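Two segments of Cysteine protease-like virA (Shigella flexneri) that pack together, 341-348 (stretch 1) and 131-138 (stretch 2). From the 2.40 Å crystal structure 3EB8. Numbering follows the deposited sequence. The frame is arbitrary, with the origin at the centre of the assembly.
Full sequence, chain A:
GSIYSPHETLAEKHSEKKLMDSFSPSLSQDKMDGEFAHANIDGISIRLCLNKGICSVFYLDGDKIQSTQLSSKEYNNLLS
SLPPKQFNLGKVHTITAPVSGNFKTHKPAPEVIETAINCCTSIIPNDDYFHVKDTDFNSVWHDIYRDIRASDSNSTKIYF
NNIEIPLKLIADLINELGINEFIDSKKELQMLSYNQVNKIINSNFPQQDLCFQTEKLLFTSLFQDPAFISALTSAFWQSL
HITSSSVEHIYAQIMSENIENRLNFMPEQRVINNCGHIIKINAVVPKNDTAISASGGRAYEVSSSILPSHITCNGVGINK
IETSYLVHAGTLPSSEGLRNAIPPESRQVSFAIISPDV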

ATOM      1  N   ALA A 341      -5.429 -14.005 -12.472  1.00 46.95           N
ATOM      2  CA  ALA A 341      -4.227 -13.177 -12.638  1.00 49.39           C
ATOM      3  C   ALA A 341      -3.500 -12.877 -11.314  1.00 53.12           C
ATOM      4  O   ALA A 341      -2.275 -12.777 -11.290  1.00 46.65           O
ATOM      5  CB  ALA A 341      -4.553 -11.888 -13.381  1.00 45.39           C
ATOM      6  N   ILE A 342      -4.260 -12.764 -10.224  1.00 57.86           N
ATOM      7  CA  ILE A 342      -3.723 -12.350  -8.921  1.00 46.84           C
ATOM      8  C   ILE A 342      -4.115 -13.304  -7.791  1.00 52.53           C
ATOM      9  O   ILE A 342      -4.898 -12.934  -6.919  1.00 47.71           O
ATOM     10  CB  ILE A 342      -4.234 -10.939  -8.524  1.00 50.51           C
ATOM     11  CG1 ILE A 342      -4.339 -10.036  -9.761  1.00 45.22           C
ATOM     12  CG2 ILE A 342      -3.333 -10.330  -7.430  1.00 46.03           C
ATOM     13  CD1 ILE A 342      -5.050  -8.735  -9.518  1.00 44.71           C
ATOM     14  N   PRO A 343      -3.593 -14.545  -7.827  1.00 53.81           N
ATOM     15  CA  PRO A 343      -3.843 -15.548  -6.787  1.00 54.08           C
ATOM     16  C   PRO A 343      -3.153 -15.130  -5.500  1.00 49.95           C
ATOM     17  O   PRO A 343      -2.157 -14.427  -5.590  1.00 56.41           O
ATOM     18  CB  PRO A 343      -3.134 -16.801  -7.345  1.00 50.82           C
ATOM     19  CG  PRO A 343      -2.075 -16.249  -8.252  1.00 50.12           C
ATOM     20  CD  PRO A 343      -2.809 -15.124  -8.937  1.00 48.92           C
ATOM     21  N   PRO A 344      -3.656 -15.575  -4.333  1.00 50.68           N
ATOM     22  CA  PRO A 344      -3.034 -15.323  -3.024  1.00 50.93           C
ATOM     23  C   PRO A 344      -1.502 -15.482  -3.008  1.00 51.21           C
ATOM     24  O   PRO A 344      -0.802 -14.613  -2.465  1.00 50.73           O
ATOM     25  CB  PRO A 344      -3.686 -16.376  -2.125  1.00 52.17           C
ATOM     26  CG  PRO A 344      -5.029 -16.579  -2.721  1.00 52.12           C
ATOM     27  CD  PRO A 344      -4.898 -16.361  -4.207  1.00 51.40           C
ATOM     28  N   GLU A 345      -1.002 -16.564  -3.595  1.00 52.04           N
ATOM     29  CA  GLU A 345       0.427 -16.845  -3.640  1.00 69.35           C
ATOM     30  C   GLU A 345       1.253 -15.741  -4.291  1.00 61.27           C
ATOM     31  O   GLU A 345       2.429 -15.590  -3.992  1.00 54.30           O
ATOM     32  CB  GLU A 345       0.694 -18.177  -4.355  1.00 73.94           C
ATOM     33  CG  GLU A 345      -0.246 -18.444  -5.523  1.00105.76           C
ATOM     34  CD  GLU A 345      -0.285 -19.913  -5.939  1.00127.45           C
ATOM     35  OE1 GLU A 345       0.748 -20.425  -6.430  1.00131.10           O
ATOM     36  OE2 GLU A 345      -1.355 -20.551  -5.784  1.00127.70           O
ATOM     37  N   SER A 346       0.660 -14.976  -5.195  1.00 50.37           N
ATOM     38  CA  SER A 346       1.426 -13.893  -5.816  1.00 66.65           C
ATOM     39  C   SER A 346       1.213 -12.517  -5.189  1.00 58.17           C
ATOM     40  O   SER A 346       1.766 -11.521  -5.667  1.00 57.83           O
ATOM     41  CB  SER A 346       1.208 -13.848  -7.330  1.00 60.46           C
ATOM     42  OG  SER A 346      -0.074 -14.329  -7.666  1.00 71.75           O
ATOM     43  N   ARG A 347       0.430 -12.457  -4.115  1.00 48.78           N
ATOM     44  CA  ARG A 347       0.267 -11.198  -3.391  1.00 48.25           C
ATOM     45  C   ARG A 347       1.169 -11.204  -2.182  1.00 52.60           C
ATOM     46  O   ARG A 347       1.237 -12.197  -1.463  1.00 51.07           O
ATOM     47  CB  ARG A 347      -1.167 -10.974  -2.912  1.00 47.87           C
ATOM     48  CG  ARG A 347      -2.232 -11.063  -3.951  1.00 47.49           C
ATOM     49  CD  ARG A 347      -3.564 -11.060  -3.283  1.00 47.53           C
ATOM     50  NE  ARG A 347      -4.493 -11.860  -4.044  1.00 47.79           N
ATOM     51  CZ  ARG A 347      -5.616 -12.373  -3.560  1.00 50.74           C
ATOM     52  NH1 ARG A 347      -5.968 -12.155  -2.299  1.00 48.45           N
ATOM     53  NH2 ARG A 347      -6.391 -13.101  -4.347  1.00 48.55           N
ATOM     54  N   GLN A 348       1.870 -10.104  -1.962  1.00 48.19           N
ATOM     55  CA  GLN A 348       2.617  -9.950  -0.728  1.00 55.08           C
ATOM     56  C   GLN A 348       1.919  -8.977   0.211  1.00 48.16           C
ATOM     57  O   GLN A 348       1.519  -7.870  -0.180  1.00 47.40           O
ATOM     58  CB  GLN A 348       4.031  -9.492  -0.997  1.00 48.68           C
ATOM     59  CG  GLN A 348       4.902  -9.523   0.225  1.00 62.73           C
ATOM     60  CD  GLN A 348       6.309  -9.099  -0.105  1.00 77.06           C
ATOM     61  OE1 GLN A 348       6.582  -7.902  -0.267  1.00 76.93           O
ATOM     62  NE2 GLN A 348       7.217 -10.079  -0.229  1.00 61.98           N
TER
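Stretch 2 (131-138) HVKDTDFN

Stretch 2 has no regular helix or strand. It passes stretch 1 as an irregular segment that touches it at His131 and Val132, leaves it at Lys133 to Thr135, and comes back at Asp136 and Phe137, within two overlapping turns. A type I turn from Lys133 to Asp136 is closed by the backbone hydrogen bond from Asp136 N to Lys133 O (3.0 Å), and a type II turn from Thr135 to Asn138 by the bond from Asn138 N to Thr135 O (3.1 Å). Stretch 1 is itself compact: Ile342 is the first residue to leave the helical conformation after a helix, and a short 3-10 segment follows at 344-346. The two stretches come closest in register where Pro343 CA and Val132 CA are 5.7 Å apart; Pro344 CA and His131 CA are 6.7 Å apart, so the two backbones run in opposite order at this point. No direct hydrogen bond joins the two stretches; the direct contact is by van der Waals packing, much of it apolar, with one water bridging the stretches.

Phe137 covers the most surface. Its backbone takes a positive phi of 69°, as the third position of a type II turn demands, and its CA-to-CB bond points toward stretch 1. The ring meets Ile342 and Arg347. Ile342 O lies near the plane of the ring, at its edge, 3.7 Å from Phe137 CE1, where the slightly positive ring hydrogens suit a carbonyl oxygen. Ile342 CB packs 4.2 Å from Phe137 CZ. Arg347 holds its guanidinium in place by donating to that same carbonyl, from Arg347 NE to Ile342 O (3.1 Å) and from Arg347 NH2 to Ile342 O (3.0 Å). Phe137 CZ lies over one face of the guanidinium, and Arg347 NH2, 3.5 Å from Phe137 CE1, approaches the ring obliquely; a flat, delocalised cation tolerates an aromatic neighbour well.

Asp136 OD2 lies at the edge of the guanidinium, 4.5 Å from Arg347 NH2: the charges are complementary but too far apart for a salt bridge. This oxygen instead accepts a hydrogen bond from Lys133 N (3.0 Å from Asp136 OD2), which steadies the first turn.

Pro344 and Val132 form the other main part of the contact. Val132 CG2 reaches Pro343 CB at 3.6 Å and Pro344 CD at 4.2 Å, a compact branched side chain against two rigid rings. Pro344 also approaches the preceding backbone, with Pro344 CG 4.2 Å from His131 O. The bridging water accepts from Val132 N (3.1 Å to the water oxygen) and donates to Glu345 OE2 (2.9 Å).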

ATOM      1  N   HIS A 131      -5.533 -21.261  -1.678  1.00 64.29           N
ATOM      2  CA  HIS A 131      -5.705 -21.474  -3.108  1.00 63.06           C
ATOM      3  C   HIS A 131      -6.722 -20.496  -3.673  1.00 61.62           C
ATOM      4  O   HIS A 131      -7.550 -19.962  -2.934  1.00 64.11           O
ATOM      5  CB  HIS A 131      -6.176 -22.899  -3.386  1.00 65.28           C
ATOM      6  CG  HIS A 131      -5.193 -23.946  -2.975  1.00107.81           C
ATOM      7  ND1 HIS A 131      -5.501 -24.948  -2.076  1.00113.51           N
ATOM      8  CD2 HIS A 131      -3.903 -24.146  -3.333  1.00113.07           C
ATOM      9  CE1 HIS A 131      -4.444 -25.723  -1.906  1.00115.14           C
ATOM     10  NE2 HIS A 131      -3.459 -25.257  -2.656  1.00118.56           N
ATOM     11  N   VAL A 132      -6.668 -20.264  -4.979  1.00 60.02           N
ATOM     12  CA  VAL A 132      -7.716 -19.516  -5.661  1.00 59.09           C
ATOM     13  C   VAL A 132      -9.055 -20.202  -5.439  1.00 61.26           C
ATOM     14  O   VAL A 132      -9.162 -21.427  -5.567  1.00 63.07           O
ATOM     15  CB  VAL A 132      -7.459 -19.450  -7.171  1.00 57.75           C
ATOM     16  CG1 VAL A 132      -8.561 -18.680  -7.873  1.00 57.07           C
ATOM     17  CG2 VAL A 132      -6.092 -18.815  -7.454  1.00 55.94           C
ATOM     18  N   LYS A 133     -10.071 -19.419  -5.103  1.00 61.32           N
ATOM     19  CA  LYS A 133     -11.423 -19.932  -4.971  1.00 63.51           C
ATOM     20  C   LYS A 133     -12.334 -19.211  -5.960  1.00 62.59           C
ATOM     21  O   LYS A 133     -12.054 -18.084  -6.358  1.00 60.43           O
ATOM     22  CB  LYS A 133     -11.919 -19.748  -3.537  1.00 65.22           C
ATOM     23  CG  LYS A 133     -11.123 -20.535  -2.504  1.00 70.71           C
ATOM     24  CD  LYS A 133     -11.524 -20.130  -1.096  1.00 89.06           C
ATOM     25  CE  LYS A 133     -10.596 -20.736  -0.050  1.00 98.74           C
ATOM     26  NZ  LYS A 133     -10.819 -20.129   1.299  1.00102.62           N
ATOM     27  N   ASP A 134     -13.416 -19.877  -6.354  1.00 64.50           N
ATOM     28  CA  ASP A 134     -14.371 -19.334  -7.316  1.00 64.20           C
ATOM     29  C   ASP A 134     -14.973 -18.018  -6.857  1.00 69.51           C
ATOM     30  O   ASP A 134     -15.573 -17.301  -7.656  1.00 62.78           O
ATOM     31  CB  ASP A 134     -15.517 -20.325  -7.543  1.00 73.59           C
ATOM     32  CG  ASP A 134     -15.080 -21.539  -8.303  1.00103.23           C
ATOM     33  OD1 ASP A 134     -13.914 -21.552  -8.755  1.00115.48           O
ATOM     34  OD2 ASP A 134     -15.897 -22.475  -8.454  1.00112.04           O
ATOM     35  N   THR A 135     -14.836 -17.717  -5.570  1.00 63.93           N
ATOM     36  CA  THR A 135     -15.464 -16.540  -4.998  1.00 63.78           C
ATOM     37  C   THR A 135     -14.526 -15.336  -4.968  1.00 65.23           C
ATOM     38  O   THR A 135     -14.959 -14.226  -4.658  1.00 60.71           O
ATOM     39  CB  THR A 135     -15.970 -16.817  -3.566  1.00 66.32           C
ATOM     40  OG1 THR A 135     -14.930 -17.429  -2.796  1.00 66.55           O
ATOM     41  CG2 THR A 135     -17.187 -17.739  -3.581  1.00 69.39           C
ATOM     42  N   ASP A 136     -13.248 -15.549  -5.277  1.00 59.51           N
ATOM     43  CA  ASP A 136     -12.269 -14.460  -5.241  1.00 57.25           C
ATOM     44  C   ASP A 136     -12.657 -13.268  -6.129  1.00 55.73           C
ATOM     45  O   ASP A 136     -13.007 -13.442  -7.296  1.00 55.46           O
ATOM     46  CB  ASP A 136     -10.884 -14.965  -5.639  1.00 56.08           C
ATOM     47  CG  ASP A 136     -10.313 -15.974  -4.656  1.00 57.53           C
ATOM     48  OD1 ASP A 136     -10.907 -16.214  -3.582  1.00 59.42           O
ATOM     49  OD2 ASP A 136      -9.244 -16.525  -4.967  1.00 56.99           O
ATOM     50  N   PHE A 137     -12.600 -12.063  -5.561  1.00 55.01           N
ATOM     51  CA  PHE A 137     -12.875 -10.827  -6.297  1.00 53.71           C
ATOM     52  C   PHE A 137     -14.335 -10.680  -6.706  1.00 59.97           C
ATOM     53  O   PHE A 137     -14.669  -9.816  -7.515  1.00 55.23           O
ATOM     54  CB  PHE A 137     -11.965 -10.684  -7.527  1.00 51.89           C
ATOM     55  CG  PHE A 137     -10.522 -10.492  -7.183  1.00 50.68           C
ATOM     56  CD1 PHE A 137      -9.651 -11.581  -7.136  1.00 50.98           C
ATOM     57  CD2 PHE A 137     -10.030  -9.221  -6.888  1.00 49.63           C
ATOM     58  CE1 PHE A 137      -8.310 -11.402  -6.790  1.00 50.00           C
ATOM     59  CE2 PHE A 137      -8.691  -9.033  -6.550  1.00 48.80           C
ATOM     60  CZ  PHE A 137      -7.835 -10.120  -6.490  1.00 49.00           C
ATOM     61  N   ASN A 138     -15.209 -11.512  -6.150  1.00 57.09           N
ATOM     62  CA  ASN A 138     -16.634 -11.388  -6.437  1.00 58.68           C
ATOM     63  C   ASN A 138     -17.176  -9.973  -6.202  1.00 65.64           C
ATOM     64  O   ASN A 138     -17.972  -9.467  -6.989  1.00 58.66           O
ATOM     65  CB  ASN A 138     -17.458 -12.392  -5.623  1.00 61.46           C
ATOM     66  CG  ASN A 138     -17.749 -13.671  -6.392  1.00 99.46           C
ATOM     67  OD1 ASN A 138     -17.128 -13.950  -7.426  1.00102.44           O
ATOM     68  ND2 ASN A 138     -18.697 -14.462  -5.887  1.00 91.22           N
TER
HETATM   69  O   HOH W   1      -4.048 -21.532  -5.952  1.00 54.05           O